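Local coordinates for protein exosome complex component Rrp42 (Pyrococcus abyssi, PDB 2PO1) that probably serves as a non-catalytic component of the archaeal exosome, an RNA-degrading complex, and helps to structure the active site of its partner Rrp41, at residues 37-51 against 54-68. Residues are numbered along the deposited sequence; the frame is centred on the assembly and turned at random.
Sequences RPIEIEVGVIEKAEG and LVKLGSTQVLVGIKT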
loop_
_atom_site.group_PDB
_atom_site.type_symbol
_atom_site.label_atom_id
_atom_site.label_comp_id
_atom_site.label_asym_id
_atom_site.label_seq_id
_atom_site.Cartn_x
_atom_site.Cartn_y
_atom_site.Cartn_z
ATOM N N ARG C 37 -18.753 12.964 -31.311
ATOM C CA ARG C 37 -17.608 13.218 -32.167
ATOM C C ARG C 37 -17.509 11.980 -33.002
ATOM O O ARG C 37 -18.163 11.002 -32.671
ATOM C CB ARG C 37 -16.354 13.354 -31.306
ATOM C CG ARG C 37 -16.288 14.612 -30.521
ATOM C CD ARG C 37 -15.218 14.507 -29.427
ATOM N NE ARG C 37 -15.639 13.596 -28.389
ATOM C CZ ARG C 37 -14.891 13.306 -27.317
ATOM N NH1 ARG C 37 -13.663 13.808 -27.212
ATOM N NH2 ARG C 37 -15.363 12.496 -26.360
ATOM N N PRO C 38 -16.656 11.980 -34.055
ATOM C CA PRO C 38 -16.598 10.748 -34.801
ATOM C C PRO C 38 -16.181 9.578 -33.946
ATOM O O PRO C 38 -15.351 9.736 -33.052
ATOM C CB PRO C 38 -15.564 11.048 -35.904
ATOM C CG PRO C 38 -15.590 12.521 -36.068
ATOM C CD PRO C 38 -15.755 12.996 -34.629
ATOM N N ILE C 39 -16.826 8.429 -34.170
ATOM C CA ILE C 39 -16.592 7.252 -33.350
ATOM C C ILE C 39 -15.869 6.257 -34.205
ATOM O O ILE C 39 -16.224 6.051 -35.367
ATOM C CB ILE C 39 -17.891 6.643 -32.838
ATOM C CG1 ILE C 39 -18.533 7.582 -31.803
ATOM C CG2 ILE C 39 -17.586 5.341 -32.075
ATOM C CD1 ILE C 39 -20.038 7.284 -31.529
ATOM N N GLU C 40 -14.845 5.647 -33.643
ATOM C CA GLU C 40 -14.171 4.520 -34.281
ATOM C C GLU C 40 -14.209 3.381 -33.294
ATOM O O GLU C 40 -13.775 3.554 -32.184
ATOM C CB GLU C 40 -12.703 4.852 -34.575
ATOM C CG GLU C 40 -12.419 5.542 -35.890
ATOM C CD GLU C 40 -10.890 5.712 -36.160
ATOM O OE1 GLU C 40 -10.452 6.863 -36.423
ATOM O OE2 GLU C 40 -10.130 4.704 -36.095
ATOM N N ILE C 41 -14.760 2.231 -33.680
ATOM C CA ILE C 41 -14.746 1.050 -32.811
ATOM C C ILE C 41 -14.031 -0.020 -33.610
ATOM O O ILE C 41 -14.346 -0.257 -34.788
ATOM C CB ILE C 41 -16.165 0.581 -32.431
ATOM C CG1 ILE C 41 -16.905 1.708 -31.717
ATOM C CG2 ILE C 41 -16.087 -0.656 -31.509
ATOM C CD1 ILE C 41 -18.350 1.450 -31.583
ATOM N N GLU C 42 -12.996 -0.585 -33.024
ATOM C CA GLU C 42 -12.313 -1.672 -33.664
ATOM C C GLU C 42 -12.067 -2.725 -32.653
ATOM O O GLU C 42 -11.396 -2.488 -31.645
ATOM C CB GLU C 42 -10.991 -1.246 -34.268
ATOM C CG GLU C 42 -10.479 -2.305 -35.263
ATOM C CD GLU C 42 -9.113 -2.004 -35.815
ATOM O OE1 GLU C 42 -8.559 -2.894 -36.492
ATOM O OE2 GLU C 42 -8.595 -0.887 -35.582
ATOM N N VAL C 43 -12.563 -3.911 -32.950
ATOM C CA VAL C 43 -12.686 -4.986 -31.974
ATOM C C VAL C 43 -11.658 -6.075 -32.270
ATOM O O VAL C 43 -11.222 -6.227 -33.398
ATOM C CB VAL C 43 -14.180 -5.383 -31.986
ATOM C CG1 VAL C 43 -14.430 -6.782 -32.352
ATOM C CG2 VAL C 43 -14.838 -4.956 -30.729
ATOM N N GLY C 44 -11.149 -6.743 -31.251
ATOM C CA GLY C 44 -10.235 -7.856 -31.487
ATOM C C GLY C 44 -8.823 -7.448 -31.817
ATOM O O GLY C 44 -8.071 -8.206 -32.410
ATOM N N VAL C 45 -8.458 -6.250 -31.382
ATOM C CA VAL C 45 -7.159 -5.651 -31.687
ATOM C C VAL C 45 -6.017 -6.249 -30.826
ATOM O O VAL C 45 -4.867 -6.207 -31.232
ATOM C CB VAL C 45 -7.207 -4.095 -31.509
ATOM C CG1 VAL C 45 -8.199 -3.488 -32.437
ATOM C CG2 VAL C 45 -7.574 -3.721 -30.092
ATOM N N ILE C 46 -6.331 -6.751 -29.626
ATOM C CA ILE C 46 -5.326 -7.419 -28.787
ATOM C C ILE C 46 -5.596 -8.932 -28.898
ATOM O O ILE C 46 -6.438 -9.497 -28.175
ATOM C CB ILE C 46 -5.345 -6.986 -27.288
ATOM C CG1 ILE C 46 -5.214 -5.457 -27.133
ATOM C CG2 ILE C 46 -4.251 -7.695 -26.546
ATOM C CD1 ILE C 46 -3.973 -4.855 -27.834
ATOM N N GLU C 47 -4.892 -9.583 -29.818
ATOM C CA GLU C 47 -5.334 -10.902 -30.244
ATOM C C GLU C 47 -5.023 -11.949 -29.169
ATOM O O GLU C 47 -5.650 -13.004 -29.085
ATOM C CB GLU C 47 -4.833 -11.249 -31.667
ATOM C CG GLU C 47 -3.304 -11.360 -31.849
ATOM C CD GLU C 47 -2.602 -10.022 -32.218
ATOM O OE1 GLU C 47 -3.205 -8.927 -32.062
ATOM O OE2 GLU C 47 -1.421 -10.086 -32.673
ATOM N N LYS C 48 -4.073 -11.625 -28.316
ATOM C CA LYS C 48 -3.804 -12.434 -27.171
ATOM C C LYS C 48 -4.966 -12.439 -26.201
ATOM O O LYS C 48 -5.261 -13.470 -25.629
ATOM C CB LYS C 48 -2.523 -11.996 -26.479
ATOM C CG LYS C 48 -1.272 -12.519 -27.211
ATOM C CD LYS C 48 -0.065 -12.412 -26.285
ATOM C CE LYS C 48 1.141 -12.984 -26.967
ATOM N NZ LYS C 48 2.204 -13.376 -25.956
ATOM N N ALA C 49 -5.615 -11.313 -25.981
ATOM C CA ALA C 49 -6.768 -11.282 -25.105
ATOM C C ALA C 49 -7.894 -12.107 -25.741
ATOM O O ALA C 49 -7.872 -12.404 -26.949
ATOM C CB ALA C 49 -7.244 -9.805 -24.902
ATOM N N GLU C 50 -8.892 -12.404 -24.929
ATOM C CA GLU C 50 -10.021 -13.210 -25.348
ATOM C C GLU C 50 -10.960 -12.306 -26.124
ATOM O O GLU C 50 -11.560 -12.702 -27.148
ATOM C CB GLU C 50 -10.659 -13.829 -24.111
ATOM C CG GLU C 50 -9.960 -15.090 -23.601
ATOM C CD GLU C 50 -8.570 -14.897 -22.986
ATOM O OE1 GLU C 50 -7.528 -15.319 -23.561
ATOM O OE2 GLU C 50 -8.478 -14.386 -21.875
ATOM N N GLY C 51 -11.047 -11.061 -25.686
ATOM C CA GLY C 51 -11.766 -10.049 -26.444
ATOM C C GLY C 51 -11.092 -8.729 -26.242
ATOM O O GLY C 51 -10.370 -8.530 -25.265
ATOM N N LEU C 54 -10.819 -1.361 -29.300
ATOM C CA LEU C 54 -10.240 -0.018 -29.271
ATOM C C LEU C 54 -11.399 0.907 -29.671
ATOM O O LEU C 54 -11.975 0.717 -30.761
ATOM C CB LEU C 54 -9.102 0.085 -30.292
ATOM C CG LEU C 54 -8.448 1.464 -30.319
ATOM C CD1 LEU C 54 -7.732 1.803 -29.018
ATOM C CD2 LEU C 54 -7.472 1.479 -31.370
ATOM N N VAL C 55 -11.764 1.847 -28.788
ATOM C CA VAL C 55 -12.783 2.850 -29.095
ATOM C C VAL C 55 -12.194 4.245 -29.108
ATOM O O VAL C 55 -11.420 4.574 -28.252
ATOM C CB VAL C 55 -13.984 2.758 -28.149
ATOM C CG1 VAL C 55 -14.965 3.881 -28.383
ATOM C CG2 VAL C 55 -14.710 1.431 -28.424
ATOM N N LYS C 56 -12.519 5.028 -30.143
ATOM C CA LYS C 56 -12.133 6.432 -30.230
ATOM C C LYS C 56 -13.400 7.232 -30.319
ATOM O O LYS C 56 -14.211 6.961 -31.213
ATOM C CB LYS C 56 -11.269 6.669 -31.477
ATOM C CG LYS C 56 -10.042 5.760 -31.509
ATOM C CD LYS C 56 -9.071 6.150 -32.626
ATOM C CE LYS C 56 -8.164 4.974 -32.955
ATOM N NZ LYS C 56 -7.515 5.107 -34.321
ATOM N N LEU C 57 -13.576 8.162 -29.371
ATOM C CA LEU C 57 -14.604 9.189 -29.442
ATOM C C LEU C 57 -13.812 10.454 -29.746
ATOM O O LEU C 57 -13.152 10.986 -28.863
ATOM C CB LEU C 57 -15.298 9.329 -28.091
ATOM C CG LEU C 57 -16.640 8.662 -27.927
ATOM C CD1 LEU C 57 -16.779 7.225 -28.551
ATOM C CD2 LEU C 57 -17.153 8.731 -26.495
ATOM N N GLY C 58 -13.783 10.846 -31.025
ATOM C CA GLY C 58 -12.881 11.884 -31.488
ATOM C C GLY C 58 -11.528 11.353 -31.075
ATOM O O GLY C 58 -11.184 10.215 -31.424
ATOM N N SER C 59 -10.832 12.143 -30.261
ATOM C CA SER C 59 -9.463 11.865 -29.928
ATOM C C SER C 59 -9.364 11.106 -28.625
ATOM O O SER C 59 -8.289 10.716 -28.248
ATOM C CB SER C 59 -8.689 13.171 -29.806
ATOM O OG SER C 59 -8.385 13.703 -31.086
ATOM N N THR C 60 -10.470 10.948 -27.903
ATOM C CA THR C 60 -10.467 10.087 -26.739
ATOM C C THR C 60 -10.288 8.656 -27.235
ATOM O O THR C 60 -11.006 8.193 -28.115
ATOM C CB THR C 60 -11.809 10.174 -25.955
ATOM O OG1 THR C 60 -11.825 11.376 -25.188
ATOM C CG2 THR C 60 -11.960 9.000 -25.020
ATOM N N GLN C 61 -9.328 7.923 -26.671
ATOM C CA GLN C 61 -9.140 6.534 -27.108
ATOM C C GLN C 61 -9.085 5.681 -25.917
ATOM O O GLN C 61 -8.343 5.975 -24.992
ATOM C CB GLN C 61 -7.795 6.388 -27.770
ATOM C CG GLN C 61 -7.629 7.388 -28.833
ATOM C CD GLN C 61 -6.712 6.882 -29.885
ATOM O OE1 GLN C 61 -6.737 5.703 -30.202
ATOM N NE2 GLN C 61 -5.896 7.754 -30.426
ATOM N N VAL C 62 -9.827 4.577 -25.928
ATOM C CA VAL C 62 -9.683 3.674 -24.832
ATOM C C VAL C 62 -9.623 2.247 -25.360
ATOM O O VAL C 62 -10.278 1.919 -26.340
ATOM C CB VAL C 62 -10.799 3.850 -23.796
ATOM C CG1 VAL C 62 -11.408 5.232 -23.817
ATOM C CG2 VAL C 62 -11.756 2.809 -23.904
ATOM N N LEU C 63 -8.755 1.434 -24.777
ATOM C CA LEU C 63 -8.649 0.041 -25.160
ATOM C C LEU C 63 -9.207 -0.745 -24.054
ATOM O O LEU C 63 -8.798 -0.550 -22.863
ATOM C CB LEU C 63 -7.182 -0.361 -25.125
ATOM C CG LEU C 63 -6.563 -1.212 -26.205
ATOM C CD1 LEU C 63 -5.129 -1.736 -25.792
ATOM C CD2 LEU C 63 -7.519 -2.277 -26.893
ATOM N N VAL C 64 -10.017 -1.733 -24.391
ATOM C CA VAL C 64 -10.458 -2.664 -23.368
ATOM C C VAL C 64 -10.076 -4.032 -23.787
ATOM O O VAL C 64 -10.205 -4.417 -24.981
ATOM C CB VAL C 64 -12.023 -2.611 -23.169
ATOM C CG1 VAL C 64 -12.528 -3.761 -22.247
ATOM C CG2 VAL C 64 -12.347 -1.329 -22.611
ATOM N N GLY C 65 -9.539 -4.768 -22.831
ATOM C CA GLY C 65 -9.176 -6.168 -23.083
ATOM C C GLY C 65 -10.042 -7.016 -22.177
ATOM O O GLY C 65 -10.348 -6.602 -21.052
ATOM N N ILE C 66 -10.490 -8.173 -22.685
ATOM C CA ILE C 66 -11.234 -9.136 -21.883
ATOM C C ILE C 66 -10.353 -10.309 -21.715
ATOM O O ILE C 66 -9.817 -10.817 -22.682
ATOM C CB ILE C 66 -12.545 -9.608 -22.585
ATOM C CG1 ILE C 66 -13.440 -8.409 -22.941
ATOM C CG2 ILE C 66 -13.246 -10.650 -21.745
ATOM C CD1 ILE C 66 -14.014 -7.600 -21.787
ATOM N N LYS C 67 -10.089 -10.680 -20.473
ATOM C CA LYS C 67 -9.377 -11.920 -20.235
ATOM C C LYS C 67 -10.219 -12.706 -19.307
ATOM O O LYS C 67 -10.720 -12.150 -18.338
ATOM C CB LYS C 67 -8.075 -11.678 -19.471
ATOM C CG LYS C 67 -7.144 -10.723 -20.083
ATOM C CD LYS C 67 -6.465 -11.402 -21.200
ATOM C CE LYS C 67 -5.316 -12.190 -20.595
ATOM N NZ LYS C 67 -4.725 -12.904 -21.704
ATOM N N THR C 68 -10.329 -14.004 -19.567
ATOM C CA THR C 68 -11.124 -14.881 -18.741
ATOM C C THR C 68 -10.270 -16.008 -18.189
ATOM O O THR C 68 -9.282 -16.401 -18.785
ATOM C CB THR C 68 -12.210 -15.478 -19.569
ATOM O OG1 THR C 68 -11.595 -16.336 -20.525
ATOM C CG2 THR C 68 -12.945 -14.374 -20.289
HETATM O O HOH W 1 -11.721 14.619 -29.205
HETATM O O HOH W 2 -12.831 9.236 -33.587
HETATM O O HOH W 3 -6.755 -15.488 -20.482
#
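Glu-40 and Lys-56 face each other as a hydrogen-bonded pair in the antiparallel beta hairpin of strands 39-43 and 51-57, which opens the mixed sheet of this RNase PH-type domain and illustrates how the two faces of a strand that is outermost in the sheet of this chain are put to different uses. Two-way backbone bonds join this pair, and a second such pair links Glu-42 with Leu-54. On the face that Glu-40 and Lys-56 share, the lysine can be followed outward: CB packs on Glu-40 CB at 3.9 Å, CG stays beside that carbon, the extended chain crosses the glutamate at a slant, bringing CD and then CE near OE2, and NZ closes a salt bridge of 3.2 Å to Glu-40 OE2, reaching it from above the carboxylate plane. The other face is apolar. Ile-39 CG1 lies 3.7 Å from Leu-57 CD1 with the two side chains side by side, and Ile-41 meets Val-55 CG2 with both CG1 and CG2; helix 247-275 packs on both isoleucines.

At the type II' turn of residues 57-60, Arg-37 bends at chi3 (-71°) and lays one guanidinium face over Leu-57 O, while its nitrogens bond Asp-149 O and Gly-150 O and form a salt bridge with Asp-211. Water 1 bridges Arg-37 NH1 and Ser-59 N. In the connection between the hairpin strands, the Val-45 side chain runs past that of Leu-63 in the opposite direction, its CG2 3.5 Å from Leu-63 CD2, and Ile-46 crosses the same leucine. Where strand 51-57 begins, its pairing with strand 60-71 is interrupted by a classic beta bulge, in which Glu-50 N and Gly-51 N both donate to Ile-66 O. Bent at chi2 (69°), the Glu-50 side chain brings OE2 to the backbone of the neighbouring strand, where Thr-68 N donates to it at 3.0 Å from the anti side of the carboxylate.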